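Local coordinates for protein diphosphomevalonate decarboxylase, putative (Trypanosoma brucei, PDB 2HKE) that probably catalyses the ATP-dependent decarboxylation of (R)-5-diphosphomevalonate to isopentenyl diphosphate, the precursor of isoprenoids and sterols, at residues A[188-193]-A[266-271]; A[272-277]-A[349-354]; A[281-286]-A[343-348]. The protein carries 1 engineered substitution. All coordinates share one frame; numbering follows the deposited sequence.

Interaction 1: A[188-193]-A[266-271]; sequences AVLKGA and TEDSYA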
ATOM      1  N   ALA A 188       3.771  -2.467 -12.085  1.00 20.23           N
ATOM      2  CA  ALA A 188       4.929  -2.797 -12.897  1.00 19.77           C
ATOM      3  C   ALA A 188       6.169  -2.670 -12.001  1.00 20.20           C
ATOM      4  O   ALA A 188       6.603  -1.554 -11.624  1.00 19.93           O
ATOM      5  CB  ALA A 188       5.003  -1.894 -14.127  1.00 20.80           C
ATOM      6  N   VAL A 189       6.646  -3.821 -11.547  1.00 19.79           N
ATOM      7  CA  VAL A 189       7.792  -3.889 -10.698  1.00 20.70           C
ATOM      8  C   VAL A 189       9.079  -3.625 -11.455  1.00 20.21           C
ATOM      9  O   VAL A 189       9.364  -4.278 -12.451  1.00 19.92           O
ATOM     10  CB  VAL A 189       7.808  -5.216  -9.906  1.00 20.20           C
ATOM     11  CG1 VAL A 189       8.971  -5.286  -8.979  1.00 24.09           C
ATOM     12  CG2 VAL A 189       6.476  -5.332  -9.165  1.00 22.91           C
ATOM     13  N   LEU A 190       9.835  -2.651 -10.943  1.00 20.93           N
ATOM     14  CA  LEU A 190      11.087  -2.204 -11.508  1.00 22.68           C
ATOM     15  C   LEU A 190      12.242  -2.394 -10.526  1.00 24.07           C
ATOM     16  O   LEU A 190      12.041  -2.445  -9.309  1.00 24.41           O
ATOM     17  CB  LEU A 190      10.976  -0.748 -11.960  1.00 21.83           C
ATOM     18  CG  LEU A 190       9.880  -0.442 -12.984  1.00 22.14           C
ATOM     19  CD1 LEU A 190       9.560   1.057 -13.092  1.00 18.88           C
ATOM     20  CD2 LEU A 190      10.265  -1.058 -14.331  1.00 24.71           C
ATOM     21  N   LYS A 191      13.470  -2.459 -11.047  1.00 25.70           N
ATOM     22  CA  LYS A 191      14.620  -2.591 -10.165  1.00 27.68           C
ATOM     23  C   LYS A 191      14.734  -1.306  -9.375  1.00 27.26           C
ATOM     24  O   LYS A 191      14.491  -0.229  -9.893  1.00 29.58           O
ATOM     25  CB  LYS A 191      15.884  -2.946 -10.933  1.00 28.56           C
ATOM     26  CG  LYS A 191      15.910  -4.390 -11.398  1.00 31.30           C
ATOM     27  CD  LYS A 191      17.173  -4.744 -12.206  1.00 31.49           C
ATOM     28  CE  LYS A 191      16.940  -5.925 -13.190  1.00 33.92           C
ATOM     29  NZ  LYS A 191      18.108  -6.062 -14.154  1.00 38.60           N
ATOM     30  N   GLY A 192      15.108  -1.405  -8.109  1.00 29.31           N
ATOM     31  CA  GLY A 192      15.189  -0.254  -7.260  1.00 29.41           C
ATOM     32  C   GLY A 192      16.401   0.610  -7.548  1.00 31.26           C
ATOM     33  O   GLY A 192      17.362   0.196  -8.226  1.00 30.01           O
ATOM     34  N   ALA A 193      16.322   1.827  -7.050  1.00 32.10           N
ATOM     35  CA  ALA A 193      17.384   2.784  -7.149  1.00 33.53           C
ATOM     36  C   ALA A 193      18.448   2.385  -6.147  1.00 34.83           C
ATOM     37  O   ALA A 193      18.240   1.529  -5.292  1.00 34.54           O
ATOM     38  CB  ALA A 193      16.869   4.164  -6.795  1.00 33.72           C
ATOM     39  N   THR A 266      14.008   5.548 -10.499  1.00 25.82           N
ATOM     40  CA  THR A 266      15.091   5.288 -11.436  1.00 24.99           C
ATOM     41  C   THR A 266      14.702   5.835 -12.789  1.00 25.00           C
ATOM     42  O   THR A 266      13.590   6.310 -12.984  1.00 23.94           O
ATOM     43  CB  THR A 266      15.295   3.808 -11.585  1.00 24.60           C
ATOM     44  OG1 THR A 266      14.114   3.237 -12.192  1.00 25.25           O
ATOM     45  CG2 THR A 266      15.605   3.132 -10.228  1.00 25.45           C
ATOM     46  N   GLU A 267      15.582   5.707 -13.776  1.00 24.59           N
ATOM     47  CA  GLU A 267      15.186   6.207 -15.101  1.00 23.77           C
ATOM     48  C   GLU A 267      14.083   5.336 -15.698  1.00 22.97           C
ATOM     49  O   GLU A 267      13.373   5.770 -16.604  1.00 23.07           O
ATOM     50  CB  GLU A 267      16.372   6.256 -16.030  1.00 25.58           C
ATOM     51  CG  GLU A 267      17.374   7.422 -15.708  1.00 29.16           C
ATOM     52  CD  GLU A 267      16.782   8.816 -15.884  1.00 34.28           C
ATOM     53  OE1 GLU A 267      15.882   9.011 -16.758  1.00 34.70           O
ATOM     54  OE2 GLU A 267      17.207   9.748 -15.128  1.00 34.89           O
ATOM     55  N   ASP A 268      14.012   4.080 -15.284  1.00 21.58           N
ATOM     56  CA  ASP A 268      12.874   3.224 -15.703  1.00 21.73           C
ATOM     57  C   ASP A 268      11.555   3.800 -15.178  1.00 20.75           C
ATOM     58  O   ASP A 268      10.573   3.886 -15.929  1.00 20.19           O
ATOM     59  CB  ASP A 268      13.017   1.811 -15.195  1.00 21.41           C
ATOM     60  CG  ASP A 268      14.038   1.003 -15.945  1.00 26.76           C
ATOM     61  OD1 ASP A 268      14.421   1.351 -17.061  1.00 27.83           O
ATOM     62  OD2 ASP A 268      14.460  -0.006 -15.365  1.00 33.81           O
ATOM     63  N   SER A 269      11.542   4.202 -13.908  1.00 20.10           N
ATOM     64  CA  SER A 269      10.392   4.938 -13.344  1.00 20.42           C
ATOM     65  C   SER A 269       9.991   6.126 -14.202  1.00 20.39           C
ATOM     66  O   SER A 269       8.812   6.306 -14.539  1.00 19.91           O
ATOM     67  CB  SER A 269      10.699   5.439 -11.929  1.00 20.45           C
ATOM     68  OG  SER A 269      11.096   4.376 -11.110  1.00 20.02           O
ATOM     69  N   TYR A 270      10.969   6.970 -14.529  1.00 20.76           N
ATOM     70  CA  TYR A 270      10.713   8.167 -15.309  1.00 21.14           C
ATOM     71  C   TYR A 270      10.278   7.849 -16.720  1.00 20.27           C
ATOM     72  O   TYR A 270       9.403   8.539 -17.274  1.00 19.45           O
ATOM     73  CB  TYR A 270      11.927   9.128 -15.331  1.00 24.39           C
ATOM     74  CG  TYR A 270      12.369   9.619 -13.978  1.00 27.37           C
ATOM     75  CD1 TYR A 270      11.474  10.240 -13.117  1.00 30.06           C
ATOM     76  CD2 TYR A 270      13.686   9.452 -13.549  1.00 29.08           C
ATOM     77  CE1 TYR A 270      11.873  10.693 -11.863  1.00 32.00           C
ATOM     78  CE2 TYR A 270      14.095   9.901 -12.279  1.00 30.97           C
ATOM     79  CZ  TYR A 270      13.198  10.532 -11.465  1.00 31.09           C
ATOM     80  OH  TYR A 270      13.607  10.976 -10.227  1.00 34.32           O
ATOM     81  N   ALA A 271      10.826   6.777 -17.291  1.00 19.57           N
ATOM     82  CA  ALA A 271      10.369   6.380 -18.611  1.00 19.47           C
ATOM     83  C   ALA A 271       8.892   5.920 -18.560  1.00 19.63           C
ATOM     84  O   ALA A 271       8.142   6.154 -19.489  1.00 18.12           O
ATOM     85  CB  ALA A 271      11.226   5.258 -19.120  1.00 19.83           C
TER
HETATM   86  O   HOH W   1      14.402   0.617 -12.418  1.00 23.08           O
HETATM   87  O   HOH W   2      13.971  -2.360 -13.863  1.00 31.27           O

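Interaction 2: A[272-277]-A[349-354]; sequences MIRLVK and IDHPKK. With SO4 (sulfate ion), chain D.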
ATOM      1  N   MET A 272       8.510   5.244 -17.481  1.00 19.17           N
ATOM      2  CA  MET A 272       7.109   4.833 -17.299  1.00 18.71           C
ATOM      3  C   MET A 272       6.203   6.032 -17.225  1.00 19.05           C
ATOM      4  O   MET A 272       5.114   6.022 -17.804  1.00 19.12           O
ATOM      5  CB  MET A 272       6.947   3.894 -16.087  1.00 18.91           C
ATOM      6  CG  MET A 272       7.294   2.445 -16.397  1.00 21.68           C
ATOM      7  SD  MET A 272       6.244   1.597 -17.571  1.00 22.46           S
ATOM      8  CE  MET A 272       4.694   1.433 -16.606  1.00 26.52           C
ATOM      9  N   ILE A 273       6.648   7.097 -16.561  1.00 18.54           N
ATOM     10  CA  ILE A 273       5.854   8.297 -16.482  1.00 18.85           C
ATOM     11  C   ILE A 273       5.687   8.854 -17.903  1.00 19.22           C
ATOM     12  O   ILE A 273       4.591   9.152 -18.313  1.00 19.56           O
ATOM     13  CB  ILE A 273       6.501   9.329 -15.569  1.00 17.96           C
ATOM     14  CG1 ILE A 273       6.444   8.878 -14.107  1.00 19.34           C
ATOM     15  CG2 ILE A 273       5.899  10.715 -15.818  1.00 19.06           C
ATOM     16  CD1 ILE A 273       7.239   9.759 -13.185  1.00 19.41           C
ATOM     17  N   ARG A 274       6.795   8.985 -18.641  1.00 20.03           N
ATOM     18  CA  ARG A 274       6.728   9.490 -20.000  1.00 20.00           C
ATOM     19  C   ARG A 274       5.820   8.652 -20.885  1.00 19.43           C
ATOM     20  O   ARG A 274       5.073   9.224 -21.706  1.00 19.69           O
ATOM     21  CB  ARG A 274       8.127   9.571 -20.632  1.00 21.06           C
ATOM     22  CG  ARG A 274       9.004  10.530 -19.915  1.00 23.07           C
ATOM     23  CD  ARG A 274      10.139  11.072 -20.799  1.00 20.40           C
ATOM     24  NE  ARG A 274      10.830  10.019 -21.528  1.00 23.02           N
ATOM     25  CZ  ARG A 274      11.770   9.241 -21.014  1.00 23.51           C
ATOM     26  NH1 ARG A 274      12.146   9.394 -19.764  1.00 24.51           N
ATOM     27  NH2 ARG A 274      12.351   8.319 -21.776  1.00 25.69           N
ATOM     28  N   LEU A 275       5.885   7.326 -20.722  1.00 19.44           N
ATOM     29  CA  LEU A 275       5.085   6.394 -21.528  1.00 18.96           C
ATOM     30  C   LEU A 275       3.584   6.542 -21.259  1.00 18.34           C
ATOM     31  O   LEU A 275       2.748   6.617 -22.197  1.00 17.85           O
ATOM     32  CB  LEU A 275       5.534   4.969 -21.236  1.00 19.23           C
ATOM     33  CG  LEU A 275       4.896   3.857 -22.048  1.00 17.78           C
ATOM     34  CD1 LEU A 275       4.850   4.154 -23.566  1.00 21.40           C
ATOM     35  CD2 LEU A 275       5.626   2.571 -21.762  1.00 18.75           C
ATOM     36  N   VAL A 276       3.217   6.597 -19.996  1.00 18.54           N
ATOM     37  CA  VAL A 276       1.807   6.770 -19.674  1.00 18.30           C
ATOM     38  C   VAL A 276       1.321   8.075 -20.272  1.00 18.72           C
ATOM     39  O   VAL A 276       0.238   8.130 -20.876  1.00 18.63           O
ATOM     40  CB  VAL A 276       1.573   6.732 -18.159  1.00 18.07           C
ATOM     41  CG1 VAL A 276       0.158   7.168 -17.801  1.00 18.66           C
ATOM     42  CG2 VAL A 276       1.949   5.341 -17.648  1.00 17.62           C
ATOM     43  N   LYS A 277       2.094   9.148 -20.087  1.00 19.21           N
ATOM     44  CA  LYS A 277       1.712  10.445 -20.630  1.00 20.37           C
ATOM     45  C   LYS A 277       1.544  10.422 -22.144  1.00 20.40           C
ATOM     46  O   LYS A 277       0.576  10.974 -22.691  1.00 19.41           O
ATOM     47  CB  LYS A 277       2.745  11.504 -20.241  1.00 20.75           C
ATOM     48  CG  LYS A 277       2.650  11.893 -18.778  1.00 21.98           C
ATOM     49  CD  LYS A 277       3.733  12.913 -18.449  1.00 23.72           C
ATOM     50  CE  LYS A 277       3.615  13.384 -17.018  1.00 28.97           C
ATOM     51  NZ  LYS A 277       4.743  14.311 -16.720  1.00 31.01           N
ATOM     52  N   ILE A 349       7.858   6.371 -26.621  1.00 25.15           N
ATOM     53  CA  ILE A 349       9.014   6.965 -25.954  1.00 24.61           C
ATOM     54  C   ILE A 349      10.277   6.348 -26.513  1.00 24.97           C
ATOM     55  O   ILE A 349      10.231   5.302 -27.143  1.00 24.83           O
ATOM     56  CB  ILE A 349       9.010   6.775 -24.409  1.00 24.75           C
ATOM     57  CG1 ILE A 349       9.087   5.300 -24.011  1.00 26.08           C
ATOM     58  CG2 ILE A 349       7.779   7.494 -23.811  1.00 25.33           C
ATOM     59  CD1 ILE A 349       9.396   5.060 -22.516  1.00 24.25           C
ATOM     60  N   ASP A 350      11.391   7.001 -26.209  1.00 25.71           N
ATOM     61  CA  ASP A 350      12.719   6.513 -26.467  1.00 26.80           C
ATOM     62  C   ASP A 350      13.310   6.038 -25.138  1.00 26.43           C
ATOM     63  O   ASP A 350      13.629   6.864 -24.284  1.00 26.09           O
ATOM     64  CB  ASP A 350      13.574   7.695 -27.010  1.00 28.63           C
ATOM     65  CG  ASP A 350      15.005   7.304 -27.326  1.00 32.12           C
ATOM     66  OD1 ASP A 350      15.337   6.078 -27.363  1.00 41.56           O
ATOM     67  OD2 ASP A 350      15.810   8.259 -27.556  1.00 45.79           O
ATOM     68  N   HIS A 351      13.433   4.723 -24.964  1.00 25.79           N
ATOM     69  CA  HIS A 351      14.015   4.154 -23.752  1.00 26.22           C
ATOM     70  C   HIS A 351      14.445   2.735 -24.077  1.00 26.58           C
ATOM     71  O   HIS A 351      13.752   2.034 -24.850  1.00 25.92           O
ATOM     72  CB  HIS A 351      12.994   4.148 -22.589  1.00 26.40           C
ATOM     73  CG  HIS A 351      13.571   3.736 -21.274  1.00 23.87           C
ATOM     74  ND1 HIS A 351      14.351   4.586 -20.523  1.00 24.48           N
ATOM     75  CD2 HIS A 351      13.435   2.601 -20.537  1.00 24.46           C
ATOM     76  CE1 HIS A 351      14.704   3.982 -19.399  1.00 24.38           C
ATOM     77  NE2 HIS A 351      14.158   2.780 -19.378  1.00 22.43           N
ATOM     78  N   PRO A 352      15.571   2.276 -23.515  1.00 26.54           N
ATOM     79  CA  PRO A 352      15.949   0.880 -23.734  1.00 27.39           C
ATOM     80  C   PRO A 352      14.889  -0.160 -23.338  1.00 28.50           C
ATOM     81  O   PRO A 352      14.302  -0.059 -22.235  1.00 27.56           O
ATOM     82  CB  PRO A 352      17.161   0.711 -22.824  1.00 28.01           C
ATOM     83  CG  PRO A 352      17.710   2.063 -22.741  1.00 28.58           C
ATOM     84  CD  PRO A 352      16.558   2.974 -22.670  1.00 27.35           C
ATOM     85  N   LYS A 353      14.653  -1.134 -24.212  1.00 28.11           N
ATOM     86  CA  LYS A 353      13.685  -2.190 -23.894  1.00 28.39           C
ATOM     87  C   LYS A 353      14.265  -3.147 -22.864  1.00 28.03           C
ATOM     88  O   LYS A 353      15.407  -3.647 -22.980  1.00 28.82           O
ATOM     89  CB  LYS A 353      13.235  -2.936 -25.137  1.00 30.04           C
ATOM     90  CG  LYS A 353      12.487  -2.059 -26.132  1.00 30.78           C
ATOM     91  CD  LYS A 353      12.039  -2.883 -27.304  1.00 31.86           C
ATOM     92  CE  LYS A 353      11.373  -2.047 -28.322  1.00 34.03           C
ATOM     93  NZ  LYS A 353      10.747  -2.907 -29.355  1.00 39.69           N
ATOM     94  N   LYS A 354      13.467  -3.405 -21.835  1.00 27.33           N
ATOM     95  CA  LYS A 354      13.791  -4.397 -20.821  1.00 26.68           C
ATOM     96  C   LYS A 354      12.497  -4.881 -20.191  1.00 25.11           C
ATOM     97  O   LYS A 354      11.489  -4.191 -20.231  1.00 23.55           O
ATOM     98  CB  LYS A 354      14.715  -3.817 -19.761  1.00 27.16           C
ATOM     99  CG  LYS A 354      14.038  -2.680 -18.948  1.00 28.16           C
ATOM    100  CD  LYS A 354      14.970  -1.966 -18.044  1.00 30.59           C
ATOM    101  CE  LYS A 354      15.839  -0.963 -18.774  1.00 32.47           C
ATOM    102  NZ  LYS A 354      16.759  -0.428 -17.732  1.00 33.75           N
TER
HETATM  103  S   SO4 D 382      10.909  10.565 -25.105  1.00 37.23           S
HETATM  104  O1  SO4 D 382      11.941  11.591 -25.182  1.00 38.30           O
HETATM  105  O2  SO4 D 382      10.374  10.329 -26.428  1.00 34.71           O
HETATM  106  O3  SO4 D 382      11.522   9.351 -24.556  1.00 31.05           O
HETATM  107  O4  SO4 D 382       9.881  11.053 -24.196  1.00 40.22           O
HETATM  108  O   HOH W   3      15.014   7.156 -21.090  1.00 33.28           O

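Interaction 3: A[281-286]-A[343-348]; sequences AKKGRT and DEYKKL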
ATOM      1  N   ALA A 281      -1.816  10.898 -24.337  1.00 20.32           N
ATOM      2  CA  ALA A 281      -1.769  11.936 -25.400  1.00 20.22           C
ATOM      3  C   ALA A 281      -2.269  11.367 -26.745  1.00 21.43           C
ATOM      4  O   ALA A 281      -3.115  11.996 -27.421  1.00 21.10           O
ATOM      5  CB  ALA A 281      -0.356  12.536 -25.489  1.00 20.94           C
ATOM      6  N   LYS A 282      -1.802  10.165 -27.093  1.00 21.81           N
ATOM      7  CA  LYS A 282      -2.183   9.492 -28.344  1.00 23.61           C
ATOM      8  C   LYS A 282      -3.632   9.054 -28.330  1.00 23.73           C
ATOM      9  O   LYS A 282      -4.331   9.126 -29.332  1.00 24.48           O
ATOM     10  CB  LYS A 282      -1.374   8.230 -28.577  1.00 26.66           C
ATOM     11  CG  LYS A 282      -0.112   8.330 -29.254  1.00 31.62           C
ATOM     12  CD  LYS A 282      -0.194   8.754 -30.749  1.00 33.37           C
ATOM     13  CE  LYS A 282       1.226   8.665 -31.283  1.00 34.22           C
ATOM     14  NZ  LYS A 282       1.557   9.770 -32.241  1.00 37.41           N
ATOM     15  N   LYS A 283      -4.100   8.640 -27.180  1.00 23.85           N
ATOM     16  CA  LYS A 283      -5.486   8.238 -27.013  1.00 23.47           C
ATOM     17  C   LYS A 283      -6.403   9.430 -27.037  1.00 23.51           C
ATOM     18  O   LYS A 283      -7.559   9.297 -27.383  1.00 24.38           O
ATOM     19  CB  LYS A 283      -5.647   7.515 -25.689  1.00 23.10           C
ATOM     20  CG  LYS A 283      -4.977   6.170 -25.652  1.00 28.21           C
ATOM     21  CD  LYS A 283      -5.780   5.095 -26.334  1.00 32.48           C
ATOM     22  CE  LYS A 283      -6.798   4.497 -25.440  1.00 32.73           C
ATOM     23  NZ  LYS A 283      -7.546   3.490 -26.255  1.00 31.02           N
ATOM     24  N   GLY A 284      -5.908  10.620 -26.683  1.00 22.20           N
ATOM     25  CA  GLY A 284      -6.760  11.768 -26.585  1.00 22.17           C
ATOM     26  C   GLY A 284      -7.562  11.858 -25.308  1.00 21.81           C
ATOM     27  O   GLY A 284      -8.502  12.636 -25.203  1.00 23.34           O
ATOM     28  N   ARG A 285      -7.211  11.031 -24.323  1.00 21.36           N
ATOM     29  CA  ARG A 285      -7.851  11.083 -23.047  1.00 21.85           C
ATOM     30  C   ARG A 285      -6.954  10.412 -22.019  1.00 20.45           C
ATOM     31  O   ARG A 285      -6.008   9.702 -22.349  1.00 20.20           O
ATOM     32  CB  ARG A 285      -9.232  10.385 -23.071  1.00 23.22           C
ATOM     33  CG  ARG A 285      -9.144   8.911 -23.301  1.00 23.29           C
ATOM     34  CD  ARG A 285     -10.520   8.303 -23.360  1.00 24.53           C
ATOM     35  NE  ARG A 285     -10.448   6.926 -23.798  1.00 25.26           N
ATOM     36  CZ  ARG A 285     -10.380   5.852 -23.010  1.00 28.64           C
ATOM     37  NH1 ARG A 285     -10.390   5.944 -21.700  1.00 29.23           N
ATOM     38  NH2 ARG A 285     -10.292   4.652 -23.569  1.00 27.72           N
ATOM     39  N   THR A 286      -7.272  10.669 -20.772  1.00 19.70           N
ATOM     40  CA  THR A 286      -6.563  10.059 -19.644  1.00 19.23           C
ATOM     41  C   THR A 286      -7.143   8.651 -19.425  1.00 19.19           C
ATOM     42  O   THR A 286      -8.124   8.464 -18.711  1.00 18.94           O
ATOM     43  CB  THR A 286      -6.654  10.910 -18.430  1.00 19.49           C
ATOM     44  OG1 THR A 286      -6.158  12.245 -18.738  1.00 20.26           O
ATOM     45  CG2 THR A 286      -5.782  10.274 -17.275  1.00 18.67           C
ATOM     46  N   ASP A 343      -0.409   0.412 -34.440  1.00 26.11           N
ATOM     47  CA  ASP A 343       0.940   0.896 -34.620  1.00 27.37           C
ATOM     48  C   ASP A 343       1.184   2.225 -33.931  1.00 26.72           C
ATOM     49  O   ASP A 343       2.304   2.483 -33.540  1.00 26.48           O
ATOM     50  CB  ASP A 343       1.229   1.056 -36.128  1.00 29.52           C
ATOM     51  CG  ASP A 343       2.418   0.277 -36.550  1.00 34.67           C
ATOM     52  OD1 ASP A 343       3.514   0.525 -35.988  1.00 39.79           O
ATOM     53  OD2 ASP A 343       2.251  -0.618 -37.424  1.00 43.92           O
ATOM     54  N   GLU A 344       0.148   3.058 -33.808  1.00 26.41           N
ATOM     55  CA  GLU A 344       0.221   4.356 -33.132  1.00 27.67           C
ATOM     56  C   GLU A 344       0.735   4.253 -31.690  1.00 27.22           C
ATOM     57  O   GLU A 344       1.277   5.224 -31.168  1.00 26.67           O
ATOM     58  CB  GLU A 344      -1.128   5.070 -33.086  1.00 27.76           C
ATOM     59  CG  GLU A 344      -2.288   4.205 -32.633  1.00 30.65           C
ATOM     60  CD  GLU A 344      -3.669   4.868 -32.616  1.00 33.78           C
ATOM     61  OE1 GLU A 344      -3.786   6.119 -32.609  1.00 39.45           O
ATOM     62  OE2 GLU A 344      -4.678   4.083 -32.576  1.00 42.78           O
ATOM     63  N   TYR A 345       0.606   3.089 -31.064  1.00 25.78           N
ATOM     64  CA  TYR A 345       0.994   2.971 -29.649  1.00 26.48           C
ATOM     65  C   TYR A 345       2.328   2.285 -29.486  1.00 26.57           C
ATOM     66  O   TYR A 345       2.685   1.859 -28.376  1.00 26.70           O
ATOM     67  CB  TYR A 345      -0.111   2.253 -28.845  1.00 26.20           C
ATOM     68  CG  TYR A 345      -1.428   2.909 -28.969  1.00 25.37           C
ATOM     69  CD1 TYR A 345      -1.601   4.246 -28.617  1.00 24.41           C
ATOM     70  CD2 TYR A 345      -2.544   2.213 -29.371  1.00 25.87           C
ATOM     71  CE1 TYR A 345      -2.816   4.866 -28.714  1.00 25.63           C
ATOM     72  CE2 TYR A 345      -3.772   2.847 -29.474  1.00 25.44           C
ATOM     73  CZ  TYR A 345      -3.893   4.177 -29.152  1.00 26.35           C
ATOM     74  OH  TYR A 345      -5.122   4.795 -29.273  1.00 29.95           O
ATOM     75  N   LYS A 346       3.063   2.124 -30.582  1.00 27.15           N
ATOM     76  CA  LYS A 346       4.381   1.568 -30.532  1.00 28.93           C
ATOM     77  C   LYS A 346       5.301   2.785 -30.638  1.00 29.60           C
ATOM     78  O   LYS A 346       4.938   3.828 -31.214  1.00 32.43           O
ATOM     79  CB  LYS A 346       4.614   0.573 -31.679  1.00 29.41           C
ATOM     80  CG  LYS A 346       3.684  -0.608 -31.681  1.00 30.95           C
ATOM     81  CD  LYS A 346       3.805  -1.416 -32.975  1.00 30.90           C
ATOM     82  CE  LYS A 346       2.720  -2.504 -33.041  1.00 33.02           C
ATOM     83  NZ  LYS A 346       2.990  -3.441 -34.152  1.00 32.81           N
ATOM     84  N   LYS A 347       6.477   2.653 -30.063  1.00 30.00           N
ATOM     85  CA  LYS A 347       7.485   3.691 -30.067  1.00 29.46           C
ATOM     86  C   LYS A 347       6.912   5.030 -29.593  1.00 28.23           C
ATOM     87  O   LYS A 347       7.011   6.054 -30.282  1.00 29.15           O
ATOM     88  CB  LYS A 347       8.146   3.781 -31.470  1.00 32.16           C
ATOM     89  CG  LYS A 347       8.953   2.522 -31.839  1.00 35.85           C
ATOM     90  CD  LYS A 347      10.313   2.443 -31.066  1.00 40.77           C
ATOM     91  CE  LYS A 347      11.069   1.063 -31.262  1.00 41.80           C
ATOM     92  NZ  LYS A 347      10.241  -0.194 -31.027  1.00 45.93           N
ATOM     93  N   LEU A 348       6.338   5.028 -28.397  1.00 23.70           N
ATOM     94  CA  LEU A 348       5.773   6.252 -27.840  1.00 24.62           C
ATOM     95  C   LEU A 348       6.834   7.068 -27.109  1.00 24.06           C
ATOM     96  O   LEU A 348       6.642   8.230 -26.865  1.00 24.82           O
ATOM     97  CB  LEU A 348       4.617   5.925 -26.892  1.00 23.94           C
ATOM     98  CG  LEU A 348       3.386   5.273 -27.526  1.00 26.19           C
ATOM     99  CD1 LEU A 348       2.377   4.881 -26.457  1.00 31.05           C
ATOM    100  CD2 LEU A 348       2.754   6.199 -28.552  1.00 29.44           C
TER
HETATM  101  O   HOH W   4      -8.461   4.995 -29.157  1.00 47.19           O

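Interaction 1: A[188-193]-A[266-271]
No direct hydrogen bond joins 188-193 to 266-271; two waters carry the polar part of the contact. Water 1 is held by three protein atoms: it donates to the carbonyl O of K191 and to OD2 of D268, and sits 2.6 Å from T266 OG1. Water 2 takes the N-H of K191 and donates to the same D268 OD2, so both backbone polar groups of K191 are tied through water to one carboxylate oxygen. The other oxygen, OD1, turns to H351 and K354, and with both oxygens engaged the carboxylate is probably kept charged. The rest of the contact is apolar. L190 sends CD1 to the first turn of the helix, 3.8 Å from S269 N, while CD2 lies 4.1 Å from CB of D268; a branched aliphatic end suits this buried place. T266 divides its two branches. OG1 stands in the crowded position between backbone N and carbonyl carbon (chi1 65°), facing the helix, and the methyl CG2 is left to meet A193, 3.8 Å from its CB. S269 N donates to T266 OG1 at 3.2 Å, nearly straight at 171°, and T266 N donates back to S269 OG, which is also hydrogen-bonded to A296 O. These reciprocal bonds are a capping box, the N-terminal signature that starts helix 267-283 beside the loop following strand 183-189.

Interaction 2: A[272-277]-A[349-354]
R274 leaves its helix with CG anti to the carbonyl carbon, and a bend at chi3 (-47°) swings the guanidinium toward 349-354. I349 faces the helix with CG1 in the crowded position between backbone N and carbonyl carbon (chi1 63°), which leaves CG2 to press on the helix backbone. CG2 lies 3.6 Å from L275 N and also touches CB of R274; CD1 packs against CB of L275 at 4.1 Å. A beta-branched residue suits this place: CG2 fits between R274 and L275 while the CG1-CD1 arm lies along L275 toward A271. L275, with CG anti to its backbone N, turns the rest of its side chain to other apolar neighbours.

The polar half gathers around a sulfate, probably from the crystallisation liquor. R274 NE donates to O4 at 3.0 Å and, less closely, to O3. Oxygen O3 is gripped by three N-H groups, since R274 NH2 and the backbone N of D350 also reach it, the latter at 2.9 Å and 162°. The anion thus bridges helix and loop and probably offsets the arginine's charge. Water 3 accepts from R274 NH2 and lies in the plane of the H351 ring at its edge, 2.7 Å from ND1; NE2 is hydrogen-bonded to OD1 of D268.

This is a surface loop packed on a helix by a short apolar patch beside an anion site of arginine and backbone N-H. The loop leads to strand 358-363; L275 packs inward on helix 307-317, while I273 and V276 touch strand 288-291.

Interaction 3: A[281-286]-A[343-348]
Apolar and CH contacts carry this interface, with the aliphatic parts of two lysines doing most of the touching. K282, bent at chi2 and chi4, runs its methylenes over the 343-348 turn: CB comes to the edge of the Y345 ring, 3.7 Å from CE1, and CG meets CD2 of L348 at 3.6 Å as the two side chains cross obliquely. Farther along, K282 CE makes a van der Waals contact with the carbonyl O of E344 at 3.4 Å. K283 folds at both chi2 and chi3, so that its chain crosses Y345 at about a right angle. Its CD lies only 3.0 Å from the phenolic OH, a tight approach. E344 covers one face of the same ring with its CG, centred 3.6 Å above the plane. A long lysine suits such a place because its methylenes can pack while the ammonium stays near the surface.

Polar links are slight. Water 4 joins K283 NZ and Y345 OH by weak bonds, and the stronger partner of that ammonium is E309, through a salt bridge.

In the backbone, G284 takes positive phi (80°) as the C-prime residue of a Schellman motif; a side chain there would strike the preceding carbonyl, so glycine fits.

The contact sits at the C-terminal end of helix 267-283. Y345 and L348 also reach M313 on helix 307-317, Y345 meets Y279 edge-to-face, and T286 packs on helix 237-256.

All three contacts use helix 267-283 and follow it from its N-terminal cap to its C-terminal end, all within the C-terminal domain of the decarboxylase. Interaction 1 sets the helix start against the loop leaving strand 183-189; interactions 2 and 3 share the loop between helix 330-338 and strand 358-363. Along the chain interaction 1 closes first, and interaction 3 is nested inside the loop closed by interaction 2. Centres of interactions 1 and 2 are about 10 Å apart, those of 2 and 3 about 12 Å; D268 joins the first pair through H351 and K354, and L275 meets L348 in the second. Interactions 1 and 3, about 21 Å apart between centres, do not touch. The helix thus lies between the 190-193 loop and the 343-354 loop.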